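Local atomic coordinates of DNA methyltransferase (Nicotiana tabacum, PDB entry 4ONQ), a protein that probably methylates cytosine at its C5 position in DNA, here as the catalytic domain of a plant DRM-type enzyme with the methyl-donor analogue sinefungin bound. Residues 244-257 and 272-284. The protein carries 5 engineered substitutions. Sequence-based numbering, arbitrary orientation.
Sequences EVALYRLGIPLNTV and SWWEQTNQRGNLI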
ATOM      1  N   GLU A 244      -4.379  -3.568   8.350  1.00 35.96           N
ATOM      2  CA  GLU A 244      -4.433  -4.542   9.431  1.00 38.77           C
ATOM      3  C   GLU A 244      -3.121  -5.318   9.536  1.00 32.76           C
ATOM      4  O   GLU A 244      -2.639  -5.603  10.633  1.00 35.96           O
ATOM      5  CB  GLU A 244      -5.616  -5.496   9.225  1.00 31.39           C
ATOM      6  CG  GLU A 244      -6.996  -4.823   9.220  1.00 43.90           C
ATOM      7  CD  GLU A 244      -7.376  -4.196   7.876  1.00 55.24           C
ATOM      8  OE1 GLU A 244      -6.472  -3.855   7.085  1.00 62.72           O
ATOM      9  OE2 GLU A 244      -8.588  -4.042   7.611  1.00 60.16           O
ATOM     10  N   VAL A 245      -2.541  -5.643   8.386  1.00 38.16           N
ATOM     11  CA  VAL A 245      -1.277  -6.362   8.342  1.00 42.79           C
ATOM     12  C   VAL A 245      -0.141  -5.477   8.837  1.00 42.22           C
ATOM     13  O   VAL A 245       0.769  -5.948   9.517  1.00 47.58           O
ATOM     14  CB  VAL A 245      -0.975  -6.887   6.923  1.00 35.50           C
ATOM     15  CG1 VAL A 245       0.430  -7.465   6.838  1.00 29.78           C
ATOM     16  CG2 VAL A 245      -2.000  -7.935   6.531  1.00 32.51           C
ATOM     17  N   ALA A 246      -0.203  -4.193   8.502  1.00 36.28           N
ATOM     18  CA  ALA A 246       0.772  -3.235   9.008  1.00 35.21           C
ATOM     19  C   ALA A 246       0.716  -3.160  10.542  1.00 33.66           C
ATOM     20  O   ALA A 246       1.738  -3.291  11.210  1.00 33.10           O
ATOM     21  CB  ALA A 246       0.546  -1.865   8.386  1.00 31.18           C
ATOM     22  N   LEU A 247      -0.479  -2.960  11.094  1.00 32.72           N
ATOM     23  CA  LEU A 247      -0.652  -2.919  12.545  1.00 36.54           C
ATOM     24  C   LEU A 247      -0.189  -4.211  13.197  1.00 37.26           C
ATOM     25  O   LEU A 247       0.417  -4.197  14.268  1.00 46.37           O
ATOM     26  CB  LEU A 247      -2.113  -2.672  12.910  1.00 33.72           C
ATOM     27  CG  LEU A 247      -2.691  -1.341  12.436  1.00 35.08           C
ATOM     28  CD1 LEU A 247      -4.205  -1.339  12.607  1.00 34.58           C
ATOM     29  CD2 LEU A 247      -2.047  -0.186  13.198  1.00 34.57           C
ATOM     30  N   TYR A 248      -0.479  -5.330  12.547  1.00 42.35           N
ATOM     31  CA  TYR A 248      -0.107  -6.632  13.087  1.00 34.00           C
ATOM     32  C   TYR A 248       1.403  -6.819  13.115  1.00 35.87           C
ATOM     33  O   TYR A 248       1.958  -7.320  14.092  1.00 41.97           O
ATOM     34  CB  TYR A 248      -0.770  -7.752  12.296  1.00 33.36           C
ATOM     35  CG  TYR A 248      -0.258  -9.131  12.637  1.00 40.50           C
ATOM     36  CD1 TYR A 248      -0.676  -9.783  13.788  1.00 40.97           C
ATOM     37  CD2 TYR A 248       0.640  -9.784  11.800  1.00 37.78           C
ATOM     38  CE1 TYR A 248      -0.215 -11.050  14.100  1.00 43.31           C
ATOM     39  CE2 TYR A 248       1.104 -11.050  12.099  1.00 37.15           C
ATOM     40  CZ  TYR A 248       0.670 -11.680  13.250  1.00 47.37           C
ATOM     41  OH  TYR A 248       1.133 -12.940  13.555  1.00 55.37           O
ATOM     42  N   ARG A 249       2.077  -6.409  12.050  1.00 40.25           N
ATOM     43  CA  ARG A 249       3.523  -6.580  11.981  1.00 39.80           C
ATOM     44  C   ARG A 249       4.221  -5.636  12.949  1.00 37.29           C
ATOM     45  O   ARG A 249       5.353  -5.880  13.366  1.00 42.80           O
ATOM     46  CB  ARG A 249       4.021  -6.373  10.552  1.00 33.30           C
ATOM     47  CG  ARG A 249       3.505  -7.428   9.592  1.00 32.39           C
ATOM     48  CD  ARG A 249       4.122  -7.297   8.223  1.00 31.66           C
ATOM     49  NE  ARG A 249       5.575  -7.458   8.261  1.00 33.77           N
ATOM     50  CZ  ARG A 249       6.381  -7.136   7.255  1.00 40.43           C
ATOM     51  NH1 ARG A 249       5.875  -6.630   6.132  1.00 31.13           N
ATOM     52  NH2 ARG A 249       7.688  -7.312   7.378  1.00 39.90           N
ATOM     53  N   LEU A 250       3.521  -4.563  13.308  1.00 38.65           N
ATOM     54  CA  LEU A 250       4.025  -3.579  14.252  1.00 40.98           C
ATOM     55  C   LEU A 250       3.900  -4.101  15.677  1.00 44.84           C
ATOM     56  O   LEU A 250       4.467  -3.535  16.611  1.00 47.28           O
ATOM     57  CB  LEU A 250       3.252  -2.267  14.114  1.00 43.47           C
ATOM     58  CG  LEU A 250       3.631  -1.365  12.940  1.00 40.74           C
ATOM     59  CD1 LEU A 250       2.641  -0.224  12.782  1.00 44.05           C
ATOM     60  CD2 LEU A 250       5.023  -0.829  13.142  1.00 42.64           C
ATOM     61  N   GLY A 251       3.154  -5.187  15.842  1.00 43.41           N
ATOM     62  CA  GLY A 251       2.942  -5.750  17.159  1.00 43.60           C
ATOM     63  C   GLY A 251       1.895  -4.973  17.933  1.00 43.18           C
ATOM     64  O   GLY A 251       1.809  -5.072  19.154  1.00 48.18           O
ATOM     65  N   ILE A 252       1.100  -4.189  17.214  1.00 42.05           N
ATOM     66  CA  ILE A 252      -0.008  -3.470  17.818  1.00 47.63           C
ATOM     67  C   ILE A 252      -1.230  -4.376  17.878  1.00 51.37           C
ATOM     68  O   ILE A 252      -1.724  -4.825  16.850  1.00 43.23           O
ATOM     69  CB  ILE A 252      -0.351  -2.208  17.020  1.00 38.47           C
ATOM     70  CG1 ILE A 252       0.881  -1.298  16.924  1.00 45.69           C
ATOM     71  CG2 ILE A 252      -1.516  -1.487  17.661  1.00 38.36           C
ATOM     72  CD1 ILE A 252       0.679  -0.065  16.053  1.00 38.85           C
ATOM     73  N   PRO A 253      -1.716  -4.661  19.057  1.00 48.27           N
ATOM     74  CA  PRO A 253      -2.807  -5.600  19.166  1.00 39.49           C
ATOM     75  C   PRO A 253      -4.063  -5.040  18.558  1.00 50.87           C
ATOM     76  O   PRO A 253      -4.322  -3.876  18.657  1.00 53.50           O
ATOM     77  CB  PRO A 253      -2.954  -5.808  20.665  1.00 41.24           C
ATOM     78  CG  PRO A 253      -1.900  -5.033  21.287  1.00 42.15           C
ATOM     79  CD  PRO A 253      -1.416  -4.032  20.336  1.00 41.09           C
ATOM     80  N   LEU A 254      -4.841  -5.899  17.944  1.00 42.40           N
ATOM     81  CA  LEU A 254      -6.074  -5.487  17.362  1.00 48.43           C
ATOM     82  C   LEU A 254      -7.238  -5.946  18.192  1.00 49.21           C
ATOM     83  O   LEU A 254      -7.461  -7.108  18.346  1.00 39.91           O
ATOM     84  CB  LEU A 254      -6.189  -6.098  15.989  1.00 45.29           C
ATOM     85  CG  LEU A 254      -5.129  -5.664  15.010  1.00 48.48           C
ATOM     86  CD1 LEU A 254      -5.074  -6.601  13.848  1.00 36.25           C
ATOM     87  CD2 LEU A 254      -5.370  -4.263  14.548  1.00 43.87           C
ATOM     88  N   ASN A 255      -8.012  -5.006  18.680  1.00 57.08           N
ATOM     89  CA  ASN A 255      -9.157  -5.370  19.458  1.00 55.52           C
ATOM     90  C   ASN A 255     -10.421  -5.415  18.660  1.00 52.19           C
ATOM     91  O   ASN A 255     -11.062  -6.403  18.599  1.00 61.04           O
ATOM     92  CB  ASN A 255      -9.292  -4.435  20.649  1.00 59.82           C
ATOM     93  CG  ASN A 255     -10.594  -4.590  21.350  1.00 70.02           C
ATOM     94  OD1 ASN A 255     -11.480  -3.778  21.202  1.00 69.66           O
ATOM     95  ND2 ASN A 255     -10.722  -5.642  22.129  1.00 77.55           N
ATOM     96  N   THR A 256     -10.726  -4.391  17.944  1.00 57.76           N
ATOM     97  CA  THR A 256     -11.834  -4.577  17.098  1.00 60.77           C
ATOM     98  C   THR A 256     -11.518  -3.932  15.757  1.00 58.99           C
ATOM     99  O   THR A 256     -10.971  -2.870  15.729  1.00 67.09           O
ATOM    100  CB  THR A 256     -13.033  -4.009  17.782  1.00 63.32           C
ATOM    101  OG1 THR A 256     -13.952  -5.050  18.096  1.00 69.04           O
ATOM    102  CG2 THR A 256     -13.712  -3.082  16.904  1.00 67.04           C
ATOM    103  N   VAL A 257     -11.796  -4.615  14.662  1.00 46.03           N
ATOM    104  CA  VAL A 257     -11.682  -4.039  13.328  1.00 40.99           C
ATOM    105  C   VAL A 257     -12.989  -4.078  12.557  1.00 46.75           C
ATOM    106  O   VAL A 257     -13.562  -5.105  12.374  1.00 37.33           O
ATOM    107  CB  VAL A 257     -10.624  -4.748  12.480  1.00 42.92           C
ATOM    108  CG1 VAL A 257     -10.645  -4.238  11.059  1.00 36.49           C
ATOM    109  CG2 VAL A 257      -9.258  -4.570  13.068  1.00 45.78           C
ATOM    110  N   SER A 272      -9.592 -15.233   6.239  1.00 40.68           N
ATOM    111  CA  SER A 272      -8.620 -16.316   6.327  1.00 35.70           C
ATOM    112  C   SER A 272      -7.382 -15.866   7.092  1.00 42.72           C
ATOM    113  O   SER A 272      -6.911 -16.574   7.981  1.00 35.83           O
ATOM    114  CB  SER A 272      -8.230 -16.821   4.942  1.00 36.49           C
ATOM    115  OG  SER A 272      -9.267 -17.597   4.380  1.00 49.17           O
ATOM    116  N   TRP A 273      -6.873 -14.681   6.756  1.00 36.65           N
ATOM    117  CA  TRP A 273      -5.718 -14.124   7.460  1.00 33.38           C
ATOM    118  C   TRP A 273      -5.995 -13.925   8.951  1.00 45.06           C
ATOM    119  O   TRP A 273      -5.123 -14.135   9.802  1.00 38.90           O
ATOM    120  CB  TRP A 273      -5.322 -12.784   6.843  1.00 33.14           C
ATOM    121  CG  TRP A 273      -4.231 -12.092   7.589  1.00 38.53           C
ATOM    122  CD1 TRP A 273      -2.893 -12.320   7.475  1.00 35.19           C
ATOM    123  CD2 TRP A 273      -4.380 -11.053   8.566  1.00 34.24           C
ATOM    124  NE1 TRP A 273      -2.198 -11.492   8.325  1.00 40.33           N
ATOM    125  CE2 TRP A 273      -3.088 -10.703   9.004  1.00 32.23           C
ATOM    126  CE3 TRP A 273      -5.480 -10.387   9.115  1.00 44.36           C
ATOM    127  CZ2 TRP A 273      -2.865  -9.716   9.962  1.00 32.48           C
ATOM    128  CZ3 TRP A 273      -5.255  -9.403  10.065  1.00 43.84           C
ATOM    129  CH2 TRP A 273      -3.959  -9.081  10.483  1.00 38.50           C
ATOM    130  N   TRP A 274      -7.197 -13.490   9.264  1.00 34.20           N
ATOM    131  CA  TRP A 274      -7.578 -13.185  10.603  1.00 39.70           C
ATOM    132  C   TRP A 274      -7.543 -14.407  11.435  1.00 36.26           C
ATOM    133  O   TRP A 274      -7.077 -14.392  12.546  1.00 46.19           O
ATOM    134  CB  TRP A 274      -8.945 -12.547  10.625  1.00 35.33           C
ATOM    135  CG  TRP A 274      -9.385 -11.984  11.932  1.00 36.68           C
ATOM    136  CD1 TRP A 274     -10.114 -12.597  12.912  1.00 37.50           C
ATOM    137  CD2 TRP A 274      -9.168 -10.657  12.430  1.00 41.93           C
ATOM    138  NE1 TRP A 274     -10.346 -11.769  13.933  1.00 37.95           N
ATOM    139  CE2 TRP A 274      -9.803 -10.601  13.721  1.00 43.05           C
ATOM    140  CE3 TRP A 274      -8.528  -9.552  11.962  1.00 39.91           C
ATOM    141  CZ2 TRP A 274      -9.786  -9.480  14.479  1.00 39.20           C
ATOM    142  CZ3 TRP A 274      -8.508  -8.437  12.746  1.00 39.85           C
ATOM    143  CH2 TRP A 274      -9.131  -8.398  13.971  1.00 36.39           C
ATOM    144  N   GLU A 275      -8.037 -15.493  10.916  1.00 39.96           N
ATOM    145  CA  GLU A 275      -7.919 -16.756  11.567  1.00 44.43           C
ATOM    146  C   GLU A 275      -6.545 -17.341  11.654  1.00 45.26           C
ATOM    147  O   GLU A 275      -6.179 -17.855  12.654  1.00 46.13           O
ATOM    148  CB  GLU A 275      -8.861 -17.738  10.943  1.00 39.04           C
ATOM    149  CG  GLU A 275     -10.263 -17.286  11.160  1.00 61.90           C
ATOM    150  CD  GLU A 275     -11.276 -18.051  10.371  1.00 68.83           C
ATOM    151  OE1 GLU A 275     -10.988 -19.164   9.927  1.00 81.04           O
ATOM    152  OE2 GLU A 275     -12.382 -17.536  10.232  1.00 63.75           O
ATOM    153  N   GLN A 276      -5.792 -17.239  10.590  1.00 43.99           N
ATOM    154  CA  GLN A 276      -4.499 -17.826  10.485  1.00 45.35           C
ATOM    155  C   GLN A 276      -3.525 -17.219  11.443  1.00 51.91           C
ATOM    156  O   GLN A 276      -2.573 -17.823  11.823  1.00 52.69           O
ATOM    157  CB  GLN A 276      -4.015 -17.764   9.057  1.00 37.89           C
ATOM    158  CG  GLN A 276      -4.640 -18.837   8.196  1.00 48.08           C
ATOM    159  CD  GLN A 276      -4.370 -18.700   6.714  1.00 53.73           C
ATOM    160  OE1 GLN A 276      -3.353 -18.208   6.314  1.00 51.80           O
ATOM    161  NE2 GLN A 276      -5.283 -19.156   5.912  1.00 50.26           N
ATOM    162  N   THR A 277      -3.755 -15.982  11.784  1.00 50.67           N
ATOM    163  CA  THR A 277      -2.894 -15.305  12.694  1.00 41.67           C
ATOM    164  C   THR A 277      -3.460 -15.360  14.067  1.00 43.02           C
ATOM    165  O   THR A 277      -2.974 -14.704  14.927  1.00 56.81           O
ATOM    166  CB  THR A 277      -2.606 -13.859  12.292  1.00 37.51           C
ATOM    167  OG1 THR A 277      -3.814 -13.174  12.020  1.00 40.76           O
ATOM    168  CG2 THR A 277      -1.774 -13.836  11.106  1.00 34.53           C
ATOM    169  N   ASN A 278      -4.522 -16.121  14.238  1.00 46.38           N
ATOM    170  CA  ASN A 278      -5.178 -16.322  15.527  1.00 48.09           C
ATOM    171  C   ASN A 278      -5.524 -15.044  16.271  1.00 46.23           C
ATOM    172  O   ASN A 278      -5.248 -14.926  17.459  1.00 47.38           O
ATOM    173  CB  ASN A 278      -4.320 -17.208  16.420  1.00 45.53           C
ATOM    174  CG  ASN A 278      -4.212 -18.607  15.894  1.00 62.05           C
ATOM    175  OD1 ASN A 278      -3.116 -19.099  15.625  1.00 67.43           O
ATOM    176  ND2 ASN A 278      -5.356 -19.264  15.731  1.00 70.64           N
ATOM    177  N   GLN A 279      -6.119 -14.086  15.571  1.00 44.60           N
ATOM    178  CA  GLN A 279      -6.574 -12.865  16.219  1.00 39.94           C
ATOM    179  C   GLN A 279      -7.635 -13.196  17.256  1.00 40.71           C
ATOM    180  O   GLN A 279      -8.600 -13.903  16.967  1.00 41.11           O
ATOM    181  CB  GLN A 279      -7.142 -11.893  15.192  1.00 37.66           C
ATOM    182  CG  GLN A 279      -6.161 -11.495  14.118  1.00 37.31           C
ATOM    183  CD  GLN A 279      -4.975 -10.730  14.668  1.00 42.54           C
ATOM    184  OE1 GLN A 279      -5.072 -10.061  15.698  1.00 46.50           O
ATOM    185  NE2 GLN A 279      -3.843 -10.832  13.985  1.00 51.22           N
ATOM    186  N   ARG A 280      -7.449 -12.751  18.474  1.00 42.78           N
ATOM    187  CA  ARG A 280      -8.426 -12.950  19.511  1.00 47.81           C
ATOM    188  C   ARG A 280      -9.548 -11.952  19.457  1.00 44.06           C
ATOM    189  O   ARG A 280     -10.594 -12.159  19.980  1.00 51.43           O
ATOM    190  CB  ARG A 280      -7.753 -12.928  20.861  1.00 44.24           C
ATOM    191  CG  ARG A 280      -8.545 -13.596  21.938  1.00 46.17           C
ATOM    192  CD  ARG A 280      -8.617 -15.081  21.734  1.00 47.01           C
ATOM    193  NE  ARG A 280      -7.335 -15.732  21.912  1.00 47.42           N
ATOM    194  CZ  ARG A 280      -6.803 -16.062  23.060  1.00 49.10           C
ATOM    195  NH1 ARG A 280      -7.437 -15.816  24.160  1.00 50.49           N
ATOM    196  NH2 ARG A 280      -5.651 -16.651  23.091  1.00 49.53           N
ATOM    197  N   GLY A 281      -9.305 -10.887  18.744  1.00 41.29           N
ATOM    198  CA  GLY A 281     -10.198  -9.787  18.562  1.00 41.01           C
ATOM    199  C   GLY A 281     -11.261 -10.021  17.544  1.00 50.06           C
ATOM    200  O   GLY A 281     -11.361 -11.057  16.998  1.00 51.74           O
ATOM    201  N   ASN A 282     -12.105  -9.049  17.351  1.00 53.29           N
ATOM    202  CA  ASN A 282     -13.218  -9.199  16.455  1.00 48.53           C
ATOM    203  C   ASN A 282     -13.164  -8.565  15.087  1.00 47.82           C
ATOM    204  O   ASN A 282     -12.980  -7.409  14.983  1.00 54.22           O
ATOM    205  CB  ASN A 282     -14.398  -8.606  17.137  1.00 51.74           C
ATOM    206  CG  ASN A 282     -15.251  -9.633  17.709  1.00 61.02           C
ATOM    207  OD1 ASN A 282     -15.361  -9.743  18.886  1.00 67.91           O
ATOM    208  ND2 ASN A 282     -15.822 -10.441  16.865  1.00 70.27           N
ATOM    209  N   LEU A 283     -13.405  -9.325  14.050  1.00 39.06           N
ATOM    210  CA  LEU A 283     -13.389  -8.776  12.733  1.00 42.99           C
ATOM    211  C   LEU A 283     -14.804  -8.661  12.195  1.00 40.64           C
ATOM    212  O   LEU A 283     -15.509  -9.602  12.114  1.00 44.86           O
ATOM    213  CB  LEU A 283     -12.502  -9.640  11.858  1.00 37.10           C
ATOM    214  CG  LEU A 283     -12.578  -9.413  10.378  1.00 48.37           C
ATOM    215  CD1 LEU A 283     -12.110  -8.044   9.960  1.00 37.81           C
ATOM    216  CD2 LEU A 283     -11.908 -10.497   9.588  1.00 50.15           C
ATOM    217  N   ILE A 284     -15.212  -7.474  11.816  1.00 50.73           N
ATOM    218  CA  ILE A 284     -16.558  -7.296  11.330  1.00 45.01           C
ATOM    219  C   ILE A 284     -16.605  -6.745   9.931  1.00 49.67           C
ATOM    220  O   ILE A 284     -16.109  -5.687   9.681  1.00 51.77           O
ATOM    221  CB  ILE A 284     -17.326  -6.362  12.239  1.00 41.21           C
ATOM    222  CG1 ILE A 284     -17.346  -6.936  13.623  1.00 41.79           C
ATOM    223  CG2 ILE A 284     -18.746  -6.225  11.784  1.00 42.35           C
ATOM    224  CD1 ILE A 284     -18.067  -6.077  14.604  1.00 42.98           C
TER
HETATM  225  O   HOH W   1      -7.171  -9.370  17.477  1.00 38.18           O
HETATM  226  O   HOH W   2      -3.556  -8.505  17.008  1.00 45.59           O
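Y248 meets W273, then Q279, then T277 along its length. Its CB lies at the edge of the indole, in the ring plane, 3.7 Å from W273 CZ2. With CG anti to the backbone N (chi1 170°), the phenol leans across that rim, and W273 presents its edge to the phenol face: the planes stand at 87°, a T-shaped pair. Further out, CD1 comes within 3.3 Å of Q279 NE2, whose amide is turned nearly perpendicular to the ring, and at the far end CZ and OH touch the T277 methyl CG2. V245 CG2 covers one face of the W273 indole in a CH-pi contact, while T277 OG1 lies over the other. T277 OG1 donates to W273 O at 2.7 Å and accepts a hydrogen bond from Q279 NE2 at 3.1 Å, which helps hold the amide beside Y248. A valine in place of T277 would probably leave Q279 NE2 without this acceptor and its amide freer to turn. Q279 OE1 accepts hydrogen bonds from two waters, one also accepting from G281 N, the other from L254 N. Beyond, hydrogen bonds from V257 N to N282 O (3.1 Å), I284 N to V257 O (2.9 Å) and N282 N to N255 O pair parallel strands 254-260 and 282-286. With helix 264-276 these form a beta-alpha-beta crossover of the Rossmann-like methyltransferase fold; the segment axes 244-249 and 272-276 run nearly parallel, 15° apart, with helix 213-220 packed against V245.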